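Local coordinates for nuclear transport factor 2 family protein (Rhodopseudomonas palustris, PDB 3DM8) that is of unknown function but, as a SnoaL-like member of the nuclear transport factor 2 superfamily, may act as an isomerase, at residues E3-R8 with T109-G114; R15-R20 with V67-Y72; W35-P40 with M121-F126; R99-R104 with E130-R135. All coordinates share one frame; numbering follows the deposited sequence.

Interaction 1 of 4, residues E3-R8 with T109-G114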
loop_
_atom_site.group_PDB
_atom_site.type_symbol
_atom_site.label_atom_id
_atom_site.label_comp_id
_atom_site.label_asym_id
_atom_site.label_seq_id
_atom_site.Cartn_x
_atom_site.Cartn_y
_atom_site.Cartn_z
ATOM N N GLU A 3 -22.477 6.969 9.036
ATOM C CA GLU A 3 -21.065 7.467 9.120
ATOM C C GLU A 3 -20.047 6.377 9.397
ATOM O O GLU A 3 -19.904 5.874 10.508
ATOM C CB GLU A 3 -20.780 8.589 10.121
ATOM C CG GLU A 3 -19.359 9.185 9.790
ATOM C CD GLU A 3 -18.711 10.058 10.862
ATOM O OE1 GLU A 3 -17.730 10.796 10.524
ATOM O OE2 GLU A 3 -19.132 9.990 12.037
ATOM N N HIS A 4 -19.291 6.091 8.356
ATOM C CA HIS A 4 -18.380 4.966 8.368
ATOM C C HIS A 4 -17.331 5.114 9.480
ATOM O O HIS A 4 -16.804 6.181 9.723
ATOM C CB HIS A 4 -17.734 4.804 6.998
ATOM C CG HIS A 4 -17.182 3.437 6.761
ATOM N ND1 HIS A 4 -15.996 3.027 7.305
ATOM C CD2 HIS A 4 -17.664 2.378 6.063
ATOM C CE1 HIS A 4 -15.759 1.774 6.955
ATOM N NE2 HIS A 4 -16.754 1.362 6.184
ATOM N N SER A 5 -17.047 3.985 10.113
ATOM C CA SER A 5 -16.051 3.872 11.185
ATOM C C SER A 5 -14.690 4.337 10.753
ATOM O O SER A 5 -13.875 4.750 11.591
ATOM C CB SER A 5 -15.975 2.429 11.712
ATOM O OG SER A 5 -17.181 2.104 12.424
ATOM N N LEU A 6 -14.430 4.275 9.460
ATOM C CA LEU A 6 -13.101 4.726 8.961
ATOM C C LEU A 6 -12.918 6.241 9.240
ATOM O O LEU A 6 -11.855 6.719 9.670
ATOM C CB LEU A 6 -12.969 4.452 7.476
ATOM C CG LEU A 6 -11.689 4.979 6.823
ATOM C CD1 LEU A 6 -10.467 4.258 7.424
ATOM C CD2 LEU A 6 -11.724 4.939 5.254
ATOM N N TRP A 7 -13.986 6.972 8.980
ATOM C CA TRP A 7 -13.983 8.439 9.176
ATOM C C TRP A 7 -13.846 8.797 10.669
ATOM O O TRP A 7 -13.165 9.778 11.057
ATOM C CB TRP A 7 -15.200 9.112 8.513
ATOM C CG TRP A 7 -15.396 8.664 7.062
ATOM C CD1 TRP A 7 -16.529 8.183 6.507
ATOM C CD2 TRP A 7 -14.406 8.640 6.035
ATOM N NE1 TRP A 7 -16.318 7.877 5.174
ATOM C CE2 TRP A 7 -15.013 8.125 4.873
ATOM C CE3 TRP A 7 -13.058 8.985 5.993
ATOM C CZ2 TRP A 7 -14.322 7.970 3.675
ATOM C CZ3 TRP A 7 -12.371 8.845 4.788
ATOM C CH2 TRP A 7 -13.003 8.354 3.653
ATOM N N ARG A 8 -14.509 8.009 11.496
ATOM C CA ARG A 8 -14.449 8.204 12.960
ATOM C C ARG A 8 -13.041 7.943 13.477
ATOM O O ARG A 8 -12.502 8.674 14.329
ATOM C CB ARG A 8 -15.472 7.344 13.687
ATOM C CG ARG A 8 -16.895 7.653 13.344
ATOM C CD ARG A 8 -17.842 6.808 14.156
ATOM N NE ARG A 8 -17.491 5.395 14.083
ATOM C CZ ARG A 8 -17.129 4.652 15.129
ATOM N NH1 ARG A 8 -17.092 5.177 16.343
ATOM N NH2 ARG A 8 -16.836 3.379 14.956
ATOM N N THR A 109 -8.370 -1.728 6.725
ATOM C CA THR A 109 -8.925 -1.766 8.064
ATOM C C THR A 109 -10.161 -2.664 8.153
ATOM O O THR A 109 -10.922 -2.807 7.216
ATOM C CB THR A 109 -9.359 -0.341 8.520
ATOM O OG1 THR A 109 -10.148 0.231 7.515
ATOM C CG2 THR A 109 -8.175 0.577 8.673
ATOM N N GLN A 110 -10.294 -3.278 9.302
ATOM C CA GLN A 110 -11.458 -4.048 9.650
ATOM C C GLN A 110 -12.013 -3.516 10.972
ATOM O O GLN A 110 -11.254 -3.103 11.858
ATOM C CB GLN A 110 -11.088 -5.549 9.808
ATOM C CG GLN A 110 -10.515 -6.252 8.554
ATOM C CD GLN A 110 -11.519 -6.603 7.467
ATOM O OE1 GLN A 110 -12.741 -6.779 7.711
ATOM N NE2 GLN A 110 -11.004 -6.754 6.243
ATOM N N PHE A 111 -13.336 -3.546 11.095
ATOM C CA PHE A 111 -14.026 -3.072 12.277
ATOM C C PHE A 111 -15.068 -4.071 12.750
ATOM O O PHE A 111 -15.624 -4.859 11.970
ATOM C CB PHE A 111 -14.741 -1.749 12.010
ATOM C CG PHE A 111 -13.866 -0.669 11.491
ATOM C CD1 PHE A 111 -13.609 -0.548 10.127
ATOM C CD2 PHE A 111 -13.338 0.274 12.364
ATOM C CE1 PHE A 111 -12.796 0.456 9.639
ATOM C CE2 PHE A 111 -12.490 1.284 11.871
ATOM C CZ PHE A 111 -12.212 1.361 10.543
ATOM N N GLN A 112 -15.318 -4.005 14.047
ATOM C CA GLN A 112 -16.368 -4.779 14.658
ATOM C C GLN A 112 -16.946 -3.962 15.774
ATOM O O GLN A 112 -16.235 -3.460 16.645
ATOM C CB GLN A 112 -15.829 -6.096 15.179
ATOM C CG GLN A 112 -15.364 -7.024 14.104
ATOM N N ASN A 113 -18.243 -3.786 15.688
ATOM C CA ASN A 113 -18.974 -3.137 16.739
ATOM C C ASN A 113 -18.415 -1.756 16.935
ATOM O O ASN A 113 -18.401 -1.217 18.038
ATOM C CB ASN A 113 -18.849 -3.928 18.019
ATOM C CG ASN A 113 -19.684 -5.178 18.002
ATOM O OD1 ASN A 113 -20.854 -5.164 17.593
ATOM N ND2 ASN A 113 -19.094 -6.272 18.460
ATOM N N GLY A 114 -17.944 -1.231 15.832
ATOM C CA GLY A 114 -17.572 0.178 15.694
ATOM C C GLY A 114 -16.175 0.412 16.186
ATOM O O GLY A 114 -15.718 1.553 16.354
#
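One face of the Phe111 ring carries Ser5 CB, a CH-pi contact with the methylene carbon 3.6 Å from the ring centroid and displaced toward the rim. The His4 imidazole turns an edge to the same ring, CE1 to Phe111 CE1 at 4.2 Å, while Leu6 N and the Phe111 CZ corner meet obliquely. Here the first turn of helix 5-19 settles against the end of strand 100-112 in the NTF2-like cone, where helices pack over a strongly curved sheet. His4 is the N-cap residue: its ring accepts the N-H of Leu6 at ND1, a capping bond (2.9 Å, nearly in the ring plane). His4 NE2 is bonded to Gly80 O, so both ring nitrogens are engaged and the imidazole is held from two sides. Leu6, CG anti to the backbone N, crosses Thr109 at about a right angle and brings CD1 near its OG1, a hydroxyl already paired with Ala84 O. Arg8 bends at chi3 (-51°) and curls toward the turn that follows strand 100-112. Its NH2 bonds both Ser5 OG, at 2.9 Å and almost straight, and Gly114 O, reached at 2.6 Å on a carbonyl lone pair.

Interaction 2 of 4, residues R15-R20 with V67-Y72; sequences RALNDR and VRIYRY
Asn18 makes the strongest bond with its amide nitrogen: ND2 donates to Ile69 O over 2.8 Å, nearly straight at 167° and within the planes of both the amide and the acceptor carbonyl. The other arm of the same amide, OD1, receives Ile69 N in a longer, weak bond of 3.3 Å. One side chain thus answers both the N-H and the C=O of a single strand residue, much as a neighbouring strand would, and the pair, one strong and one weak, sets the rotation of the amide. A further weak bond, again donated by the strand, goes from Arg68 NH2 to Asn18 O at 3.1 Å and is markedly bent. To make it, the Arg68 side chain kinks at chi3 and lays one guanidinium face over the Asn18 amide, the two planes inclined by 35° and Asn18 CG over the centre of the guanidinium. Asp19 OD2, 4.7 Å from Arg68 NH1, is not in contact, though the opposite charges may attract. In the NTF2-like fold the partners are the last turn of helix 5-19 and the start of strand 67-79, an outermost strand of the sheet within the chain; the short segments cross at -103°. Strand 83-94 flanks it, pairing through Arg68 and, at a classic beta bulge, through Tyr70 and Arg71, which both face Ser91. Beneath the polar layer Leu17 CD1 meets Ile69 CD1 at 3.6 Å, the two side chains crossing obliquely. Leu17 also packs on Ile63 of helix 53-66, and Ile69 CG2 rests over one Tyr72 ring face.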
loop_
_atom_site.group_PDB
_atom_site.type_symbol
_atom_site.label_atom_id
_atom_site.label_comp_id
_atom_site.label_asym_id
_atom_site.label_seq_id
_atom_site.Cartn_x
_atom_site.Cartn_y
_atom_site.Cartn_z
ATOM N N ARG A 15 -6.908 13.872 16.157
ATOM C CA ARG A 15 -6.907 14.480 17.498
ATOM C C ARG A 15 -5.680 14.024 18.289
ATOM O O ARG A 15 -5.044 14.807 18.989
ATOM C CB ARG A 15 -8.185 14.130 18.280
ATOM C CG ARG A 15 -9.432 14.669 17.639
ATOM C CD ARG A 15 -10.519 14.749 18.661
ATOM N NE ARG A 15 -11.807 15.130 18.096
ATOM C CZ ARG A 15 -12.243 16.384 18.006
ATOM N NH1 ARG A 15 -11.479 17.395 18.414
ATOM N NH2 ARG A 15 -13.436 16.628 17.486
ATOM N N ALA A 16 -5.339 12.740 18.149
ATOM C CA ALA A 16 -4.290 12.159 18.965
ATOM C C ALA A 16 -2.963 12.686 18.442
ATOM O O ALA A 16 -2.125 13.176 19.213
ATOM C CB ALA A 16 -4.320 10.638 18.977
ATOM N N LEU A 17 -2.782 12.649 17.131
ATOM C CA LEU A 17 -1.466 12.975 16.575
ATOM C C LEU A 17 -1.193 14.456 16.627
ATOM O O LEU A 17 -0.049 14.896 16.843
ATOM C CB LEU A 17 -1.329 12.488 15.134
ATOM C CG LEU A 17 -1.423 10.981 14.949
ATOM C CD1 LEU A 17 -1.033 10.632 13.491
ATOM C CD2 LEU A 17 -0.638 10.147 15.960
ATOM N N ASN A 18 -2.237 15.252 16.416
ATOM C CA ASN A 18 -2.013 16.684 16.277
ATOM C C ASN A 18 -2.213 17.419 17.569
ATOM O O ASN A 18 -1.436 18.330 17.931
ATOM C CB ASN A 18 -2.808 17.286 15.124
ATOM C CG ASN A 18 -1.969 17.332 13.844
ATOM O OD1 ASN A 18 -1.106 16.469 13.646
ATOM N ND2 ASN A 18 -2.182 18.344 13.009
ATOM N N ASP A 19 -3.217 16.999 18.322
ATOM C CA ASP A 19 -3.582 17.753 19.554
ATOM C C ASP A 19 -3.210 17.036 20.839
ATOM O O ASP A 19 -3.456 17.537 21.939
ATOM C CB ASP A 19 -5.083 18.082 19.577
ATOM C CG ASP A 19 -5.493 18.992 18.455
ATOM O OD1 ASP A 19 -6.327 18.602 17.618
ATOM O OD2 ASP A 19 -4.957 20.105 18.376
ATOM N N ARG A 20 -2.624 15.862 20.685
ATOM C CA ARG A 20 -2.291 14.978 21.809
ATOM C C ARG A 20 -3.476 14.686 22.715
ATOM O O ARG A 20 -3.332 14.569 23.929
ATOM C CB ARG A 20 -1.149 15.528 22.651
ATOM C CG ARG A 20 -0.102 16.155 21.853
ATOM C CD ARG A 20 0.519 15.194 20.865
ATOM N NE ARG A 20 1.025 13.952 21.449
ATOM C CZ ARG A 20 2.297 13.744 21.812
ATOM N NH1 ARG A 20 2.667 12.561 22.276
ATOM N NH2 ARG A 20 3.188 14.709 21.720
ATOM N N VAL A 67 5.968 13.763 14.714
ATOM C CA VAL A 67 5.448 14.477 13.547
ATOM C C VAL A 67 4.249 15.357 13.866
ATOM O O VAL A 67 3.522 15.149 14.824
ATOM C CB VAL A 67 5.050 13.519 12.392
ATOM C CG1 VAL A 67 6.232 12.655 11.925
ATOM C CG2 VAL A 67 3.879 12.656 12.782
ATOM N N ARG A 68 4.087 16.355 13.022
ATOM C CA ARG A 68 2.843 17.087 12.891
ATOM C C ARG A 68 2.412 17.117 11.435
ATOM O O ARG A 68 3.161 17.520 10.550
ATOM C CB ARG A 68 3.012 18.510 13.419
ATOM C CG ARG A 68 1.879 19.437 13.079
ATOM C CD ARG A 68 1.828 20.658 13.998
ATOM N NE ARG A 68 0.425 21.032 14.190
ATOM C CZ ARG A 68 -0.249 20.895 15.330
ATOM N NH1 ARG A 68 -1.527 21.250 15.383
ATOM N NH2 ARG A 68 0.354 20.426 16.415
ATOM N N ILE A 69 1.167 16.707 11.237
ATOM C CA ILE A 69 0.545 16.640 9.923
ATOM C C ILE A 69 -0.160 17.929 9.640
ATOM O O ILE A 69 -0.953 18.429 10.472
ATOM C CB ILE A 69 -0.479 15.483 9.842
ATOM C CG1 ILE A 69 0.213 14.161 10.148
ATOM C CG2 ILE A 69 -1.128 15.452 8.468
ATOM C CD1 ILE A 69 -0.582 13.255 11.112
ATOM N N TYR A 70 0.168 18.507 8.485
ATOM C CA TYR A 70 -0.423 19.776 8.085
ATOM C C TYR A 70 -1.337 19.688 6.858
ATOM O O TYR A 70 -2.154 20.584 6.610
ATOM C CB TYR A 70 0.643 20.834 7.897
ATOM C CG TYR A 70 1.598 20.637 6.771
ATOM C CD1 TYR A 70 1.314 21.100 5.496
ATOM C CD2 TYR A 70 2.820 20.019 6.967
ATOM C CE1 TYR A 70 2.199 20.930 4.469
ATOM C CE2 TYR A 70 3.689 19.893 5.990
ATOM C CZ TYR A 70 3.385 20.334 4.721
ATOM O OH TYR A 70 4.278 20.123 3.719
ATOM N N ARG A 71 -1.251 18.567 6.153
ATOM C CA ARG A 71 -2.125 18.326 5.005
ATOM C C ARG A 71 -2.385 16.843 4.753
ATOM O O ARG A 71 -1.524 16.003 4.985
ATOM C CB ARG A 71 -1.573 19.038 3.753
ATOM C CG ARG A 71 -2.623 19.359 2.727
ATOM C CD ARG A 71 -2.178 20.517 1.828
ATOM N N TYR A 72 -3.637 16.543 4.407
ATOM C CA TYR A 72 -4.062 15.200 4.018
ATOM C C TYR A 72 -4.584 15.204 2.611
ATOM O O TYR A 72 -5.291 16.135 2.235
ATOM C CB TYR A 72 -5.195 14.734 4.901
ATOM C CG TYR A 72 -4.853 14.627 6.363
ATOM C CD1 TYR A 72 -4.663 15.762 7.141
ATOM C CD2 TYR A 72 -4.732 13.380 6.968
ATOM C CE1 TYR A 72 -4.356 15.660 8.512
ATOM C CE2 TYR A 72 -4.437 13.268 8.323
ATOM C CZ TYR A 72 -4.251 14.412 9.097
ATOM O OH TYR A 72 -3.945 14.274 10.453
#

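Interaction 3 of 4, residues W35-P40 with M121-F126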
loop_
_atom_site.group_PDB
_atom_site.type_symbol
_atom_site.label_atom_id
_atom_site.label_comp_id
_atom_site.label_asym_id
_atom_site.label_seq_id
_atom_site.Cartn_x
_atom_site.Cartn_y
_atom_site.Cartn_z
ATOM N N TRP A 35 -2.577 -5.370 14.578
ATOM C CA TRP A 35 -2.036 -4.192 13.881
ATOM C C TRP A 35 -0.679 -4.423 13.256
ATOM O O TRP A 35 0.195 -5.131 13.821
ATOM C CB TRP A 35 -1.883 -3.065 14.930
ATOM C CG TRP A 35 -1.152 -1.781 14.603
ATOM C CD1 TRP A 35 0.210 -1.574 14.567
ATOM C CD2 TRP A 35 -1.741 -0.492 14.490
ATOM N NE1 TRP A 35 0.478 -0.250 14.347
ATOM C CE2 TRP A 35 -0.709 0.439 14.310
ATOM C CE3 TRP A 35 -3.046 -0.033 14.513
ATOM C CZ2 TRP A 35 -0.957 1.788 14.166
ATOM C CZ3 TRP A 35 -3.303 1.284 14.304
ATOM C CH2 TRP A 35 -2.287 2.199 14.128
ATOM N N ALA A 36 -0.474 -3.839 12.073
ATOM C CA ALA A 36 0.918 -3.782 11.520
ATOM C C ALA A 36 1.116 -2.655 10.571
ATOM O O ALA A 36 0.310 -2.402 9.673
ATOM C CB ALA A 36 1.350 -5.156 10.843
ATOM N N ILE A 37 2.248 -1.981 10.733
ATOM C CA ILE A 37 2.683 -1.014 9.740
ATOM C C ILE A 37 4.011 -1.482 9.239
ATOM O O ILE A 37 4.904 -1.653 10.018
ATOM C CB ILE A 37 2.871 0.421 10.295
ATOM C CG1 ILE A 37 1.611 0.977 10.904
ATOM C CG2 ILE A 37 3.373 1.379 9.161
ATOM C CD1 ILE A 37 1.924 2.239 11.761
ATOM N N TYR A 38 4.118 -1.714 7.938
ATOM C CA TYR A 38 5.329 -2.324 7.392
ATOM C C TYR A 38 6.345 -1.247 7.069
ATOM O O TYR A 38 6.217 -0.499 6.117
ATOM C CB TYR A 38 5.023 -3.184 6.154
ATOM C CG TYR A 38 4.115 -4.339 6.514
ATOM C CD1 TYR A 38 2.769 -4.307 6.186
ATOM C CD2 TYR A 38 4.581 -5.423 7.243
ATOM C CE1 TYR A 38 1.926 -5.303 6.524
ATOM C CE2 TYR A 38 3.709 -6.459 7.594
ATOM C CZ TYR A 38 2.371 -6.367 7.227
ATOM O OH TYR A 38 1.440 -7.343 7.523
ATOM N N GLY A 39 7.416 -1.226 7.850
ATOM C CA GLY A 39 8.500 -0.302 7.567
ATOM C C GLY A 39 9.686 -0.536 8.480
ATOM O O GLY A 39 9.644 -1.410 9.337
ATOM N N PRO A 40 10.750 0.226 8.284
ATOM C CA PRO A 40 12.036 -0.124 8.877
ATOM C C PRO A 40 12.138 0.322 10.307
ATOM O O PRO A 40 12.302 1.508 10.588
ATOM C CB PRO A 40 13.052 0.638 8.025
ATOM C CG PRO A 40 12.354 1.678 7.363
ATOM C CD PRO A 40 10.863 1.308 7.302
ATOM N N MET A 121 -0.911 -1.444 7.163
ATOM C CA MET A 121 -0.438 -0.314 6.387
ATOM C C MET A 121 0.845 -0.612 5.667
ATOM O O MET A 121 1.780 -1.081 6.247
ATOM C CB MET A 121 -0.232 0.907 7.272
ATOM C CG MET A 121 0.336 2.038 6.489
ATOM S SD MET A 121 0.726 3.499 7.432
ATOM C CE MET A 121 -1.005 3.865 7.674
ATOM N N VAL A 122 0.837 -0.316 4.382
ATOM C CA VAL A 122 2.016 -0.320 3.492
ATOM C C VAL A 122 2.271 1.097 3.061
ATOM O O VAL A 122 1.381 1.793 2.593
ATOM C CB VAL A 122 1.740 -1.151 2.200
ATOM C CG1 VAL A 122 3.036 -1.334 1.382
ATOM C CG2 VAL A 122 1.190 -2.464 2.592
ATOM N N LEU A 123 3.514 1.530 3.159
ATOM C CA LEU A 123 3.884 2.809 2.584
ATOM C C LEU A 123 5.191 2.814 1.839
ATOM O O LEU A 123 5.909 1.816 1.798
ATOM C CB LEU A 123 3.987 3.848 3.681
ATOM C CG LEU A 123 5.048 3.538 4.705
ATOM C CD1 LEU A 123 5.636 4.821 5.135
ATOM C CD2 LEU A 123 4.427 2.787 5.873
ATOM N N ASP A 124 5.383 3.907 1.117
ATOM C CA ASP A 124 6.590 4.082 0.251
ATOM C C ASP A 124 7.739 4.445 1.184
ATOM O O ASP A 124 8.077 5.605 1.440
ATOM C CB ASP A 124 6.325 5.075 -0.912
ATOM C CG ASP A 124 7.511 5.157 -1.904
ATOM O OD1 ASP A 124 8.605 4.616 -1.595
ATOM O OD2 ASP A 124 7.405 5.865 -2.931
ATOM N N THR A 125 8.308 3.371 1.707
ATOM C CA THR A 125 9.280 3.411 2.778
ATOM C C THR A 125 10.644 3.912 2.290
ATOM O O THR A 125 11.340 4.564 3.028
ATOM C CB THR A 125 9.426 2.056 3.483
ATOM O OG1 THR A 125 9.505 1.034 2.479
ATOM C CG2 THR A 125 8.215 1.831 4.457
ATOM N N PHE A 126 11.004 3.634 1.044
ATOM C CA PHE A 126 12.271 4.144 0.534
ATOM C C PHE A 126 12.197 5.658 0.406
ATOM O O PHE A 126 13.112 6.408 0.829
ATOM C CB PHE A 126 12.679 3.449 -0.787
ATOM C CG PHE A 126 14.043 3.870 -1.302
ATOM C CD1 PHE A 126 15.174 3.226 -0.862
ATOM C CD2 PHE A 126 14.174 4.892 -2.209
ATOM C CE1 PHE A 126 16.416 3.616 -1.302
ATOM C CE2 PHE A 126 15.405 5.290 -2.676
ATOM C CZ PHE A 126 16.528 4.652 -2.232
HETATM O O HOH W 1 5.515 -0.453 3.612
#
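Two backbone hydrogen bonds form the first shell, and Met121 supplies both: its N donates to Ala36 O at 3.0 Å, and its O accepts from Tyr38 N at 3.0 Å, each donor lying nearly along the C=O axis. They straddle Ile37, the usual pattern of parallel strands, and join strand 33-38 to strand 115-123 in the mixed, curved sheet of the NTF2-like fold. Ile37 and Met121 stand side by side on one face of that sheet, Ile37 CG2 at 3.8 Å from Met121 SD. Leu123, its CG in the crowded position between backbone N and carbonyl carbon (chi1 62°), swings CD2 obliquely onto the same Ile37 CG2. Met105 of strand 100-112 touches both Met121 and Leu123. Tyr38 points to the opposite face, and its ring makes a cation-pi contact with Arg104 of the second subunit. Beyond Tyr38 the strands part, and a water bridges them, donating to Tyr38 O and accepting from Leu123 N. At the dimer interface Thr125 OG1 is hydrogen-bonded to Asp124 OD1 of the second subunit, a bond repeated in reverse from Asp124. The Thr125 methyl, CG2, lies 3.5 Å from Tyr38 O and 3.9 Å from Pro40 CD.

Interaction 4 of 4, residues R99-R104 with E130-R135; sequences RPISVR and EQALGR
The tight half of this contact belongs to the Gln131 amide, which is clamped to the backbone of Ser102; the loose half is an arginine draped over the end of the helix. In the NTF2-like fold of this protein, the C-terminal helix 125-133 here packs beside the start of strand 100-112. Gln131 leaves the helix with CG beside the backbone N and then runs fully extended (chi2 180°), so that its amide comes alongside the strand. OE1 takes Ser102 N on a lone pair at 2.8 Å, almost straight, and NE2 returns a bond to Ser102 O at 2.7 Å. The paired bonds hold the amide as a neighbouring strand would hold a peptide group, and OE1 also presses on Ile101 CA. NE2 has a second, weak partner in Asp127 O, one turn earlier in the helix. Ile101, the buried member of the contact, reaches only loosely to Ala132, CD1 to CB at 4.3 Å, and also packs on Leu92 and Leu128. Toward solvent, Arg99 bends at chi2 (53°) and brings NE, edge on, to Gln131 O at the helix C-terminus, where its positive charge probably complements the helix dipole. Its NH2 passes 3.5 Å from Gly134 CA. A water bridges the two segments, donating to Pro100 O at 3.2 Å and to Gln131 OE1 at 2.5 Å.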
loop_
_atom_site.group_PDB
_atom_site.type_symbol
_atom_site.label_atom_id
_atom_site.label_comp_id
_atom_site.label_asym_id
_atom_site.label_seq_id
_atom_site.Cartn_x
_atom_site.Cartn_y
_atom_site.Cartn_z
ATOM N N ARG A 99 11.881 19.062 9.561
ATOM C CA ARG A 99 12.021 18.490 8.213
ATOM C C ARG A 99 10.618 18.241 7.561
ATOM O O ARG A 99 9.792 17.584 8.158
ATOM C CB ARG A 99 12.814 17.174 8.341
ATOM C CG ARG A 99 13.102 16.493 7.020
ATOM C CD ARG A 99 13.761 17.489 6.099
ATOM N NE ARG A 99 14.256 16.853 4.881
ATOM C CZ ARG A 99 15.023 17.473 3.989
ATOM N NH1 ARG A 99 15.371 18.731 4.187
ATOM N NH2 ARG A 99 15.438 16.838 2.901
ATOM N N PRO A 100 10.340 18.780 6.356
ATOM C CA PRO A 100 9.119 18.352 5.706
ATOM C C PRO A 100 9.191 17.016 5.051
ATOM O O PRO A 100 10.138 16.681 4.334
ATOM C CB PRO A 100 8.880 19.400 4.613
ATOM C CG PRO A 100 9.903 20.390 4.748
ATOM C CD PRO A 100 10.984 19.879 5.625
ATOM N N ILE A 101 8.133 16.267 5.258
ATOM C CA ILE A 101 8.107 14.936 4.747
ATOM C C ILE A 101 6.718 14.653 4.209
ATOM O O ILE A 101 5.751 15.018 4.815
ATOM C CB ILE A 101 8.480 13.911 5.835
ATOM C CG1 ILE A 101 9.916 14.145 6.334
ATOM C CG2 ILE A 101 8.232 12.460 5.300
ATOM C CD1 ILE A 101 10.255 13.324 7.562
ATOM N N SER A 102 6.672 14.063 3.031
ATOM C CA SER A 102 5.393 13.575 2.440
ATOM C C SER A 102 5.407 12.062 2.467
ATOM O O SER A 102 6.419 11.439 2.111
ATOM C CB SER A 102 5.247 14.155 1.025
ATOM O OG SER A 102 4.208 13.551 0.277
ATOM N N VAL A 103 4.313 11.463 2.920
ATOM C CA VAL A 103 4.204 10.009 3.090
ATOM C C VAL A 103 2.986 9.499 2.351
ATOM O O VAL A 103 1.890 9.971 2.601
ATOM C CB VAL A 103 4.060 9.652 4.578
ATOM C CG1 VAL A 103 4.075 8.152 4.773
ATOM C CG2 VAL A 103 5.204 10.284 5.387
ATOM N N ARG A 104 3.187 8.547 1.435
ATOM C CA ARG A 104 2.075 7.941 0.755
ATOM C C ARG A 104 1.827 6.540 1.323
ATOM O O ARG A 104 2.747 5.718 1.408
ATOM C CB ARG A 104 2.346 7.815 -0.733
ATOM C CG ARG A 104 1.172 7.257 -1.396
ATOM C CD ARG A 104 1.350 7.147 -2.874
ATOM N NE ARG A 104 0.790 8.325 -3.553
ATOM C CZ ARG A 104 1.513 9.280 -4.115
ATOM N NH1 ARG A 104 2.838 9.295 -4.042
ATOM N NH2 ARG A 104 0.890 10.280 -4.699
ATOM N N GLU A 130 14.493 8.308 2.445
ATOM C CA GLU A 130 15.290 9.284 1.713
ATOM C C GLU A 130 15.004 10.699 2.151
ATOM O O GLU A 130 15.927 11.541 2.342
ATOM C CB GLU A 130 15.091 9.181 0.214
ATOM C CG GLU A 130 15.787 7.967 -0.364
ATOM C CD GLU A 130 16.559 8.253 -1.644
ATOM O OE1 GLU A 130 16.063 9.037 -2.497
ATOM O OE2 GLU A 130 17.655 7.654 -1.810
ATOM N N GLN A 131 13.719 10.980 2.299
ATOM C CA GLN A 131 13.298 12.329 2.710
ATOM C C GLN A 131 13.754 12.647 4.116
ATOM O O GLN A 131 14.194 13.780 4.405
ATOM C CB GLN A 131 11.783 12.474 2.644
ATOM C CG GLN A 131 11.197 12.571 1.284
ATOM C CD GLN A 131 9.689 12.697 1.398
ATOM O OE1 GLN A 131 9.159 13.778 1.702
ATOM N NE2 GLN A 131 8.988 11.590 1.188
ATOM N N ALA A 132 13.700 11.644 4.987
ATOM C CA ALA A 132 14.081 11.839 6.403
ATOM C C ALA A 132 15.597 12.081 6.551
ATOM O O ALA A 132 16.040 12.886 7.401
ATOM C CB ALA A 132 13.623 10.640 7.274
ATOM N N LEU A 133 16.397 11.419 5.709
ATOM C CA LEU A 133 17.878 11.458 5.825
ATOM C C LEU A 133 18.380 12.662 5.053
ATOM O O LEU A 133 19.414 13.273 5.385
ATOM C CB LEU A 133 18.562 10.226 5.219
ATOM C CG LEU A 133 18.471 8.827 5.843
ATOM C CD1 LEU A 133 19.115 7.777 4.924
ATOM C CD2 LEU A 133 19.070 8.768 7.205
ATOM N N GLY A 134 17.628 12.968 4.007
ATOM C CA GLY A 134 17.758 14.192 3.220
ATOM C C GLY A 134 18.875 13.975 2.240
ATOM O O GLY A 134 19.399 14.919 1.626
ATOM N N ARG A 135 19.254 12.702 2.164
ATOM C CA ARG A 135 20.319 12.199 1.285
ATOM C C ARG A 135 20.000 10.782 0.796
ATOM O O ARG A 135 19.063 10.139 1.310
ATOM C CB ARG A 135 21.655 12.156 2.030
ATOM C CG ARG A 135 22.178 13.505 2.432
ATOM C CD ARG A 135 23.676 13.459 2.578
ATOM N NE ARG A 135 24.326 13.227 1.286
ATOM C CZ ARG A 135 24.898 14.180 0.561
ATOM N NH1 ARG A 135 25.456 13.888 -0.604
ATOM N NH2 ARG A 135 24.920 15.424 1.007
HETATM O O HOH W 2 9.471 16.230 1.233
#

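In the fold
All four contacts join pieces of one curved sheet, or its helices, into a single NTF2-like unit; interactions 1 to 3 are partly buried and interaction 4 lies at the surface, about 17 Å from the chain centre. Interactions 1 and 2 tie opposite ends of helix 5-19 to the sheet, their centres about 20 Å apart, the first through a capped start and a Phe ring, the second through an amide gripping an outer strand. Interaction 3 is chiefly parallel strand pairing and has the most residues (8) within reach of the second subunit. Interaction 4 shares helix 125-133 with it, and the two touch where Leu123 packs on Val103. Side-chain amides mimic strand partners in interactions 2 and 4, whereas interaction 3 uses backbone-to-backbone bonds.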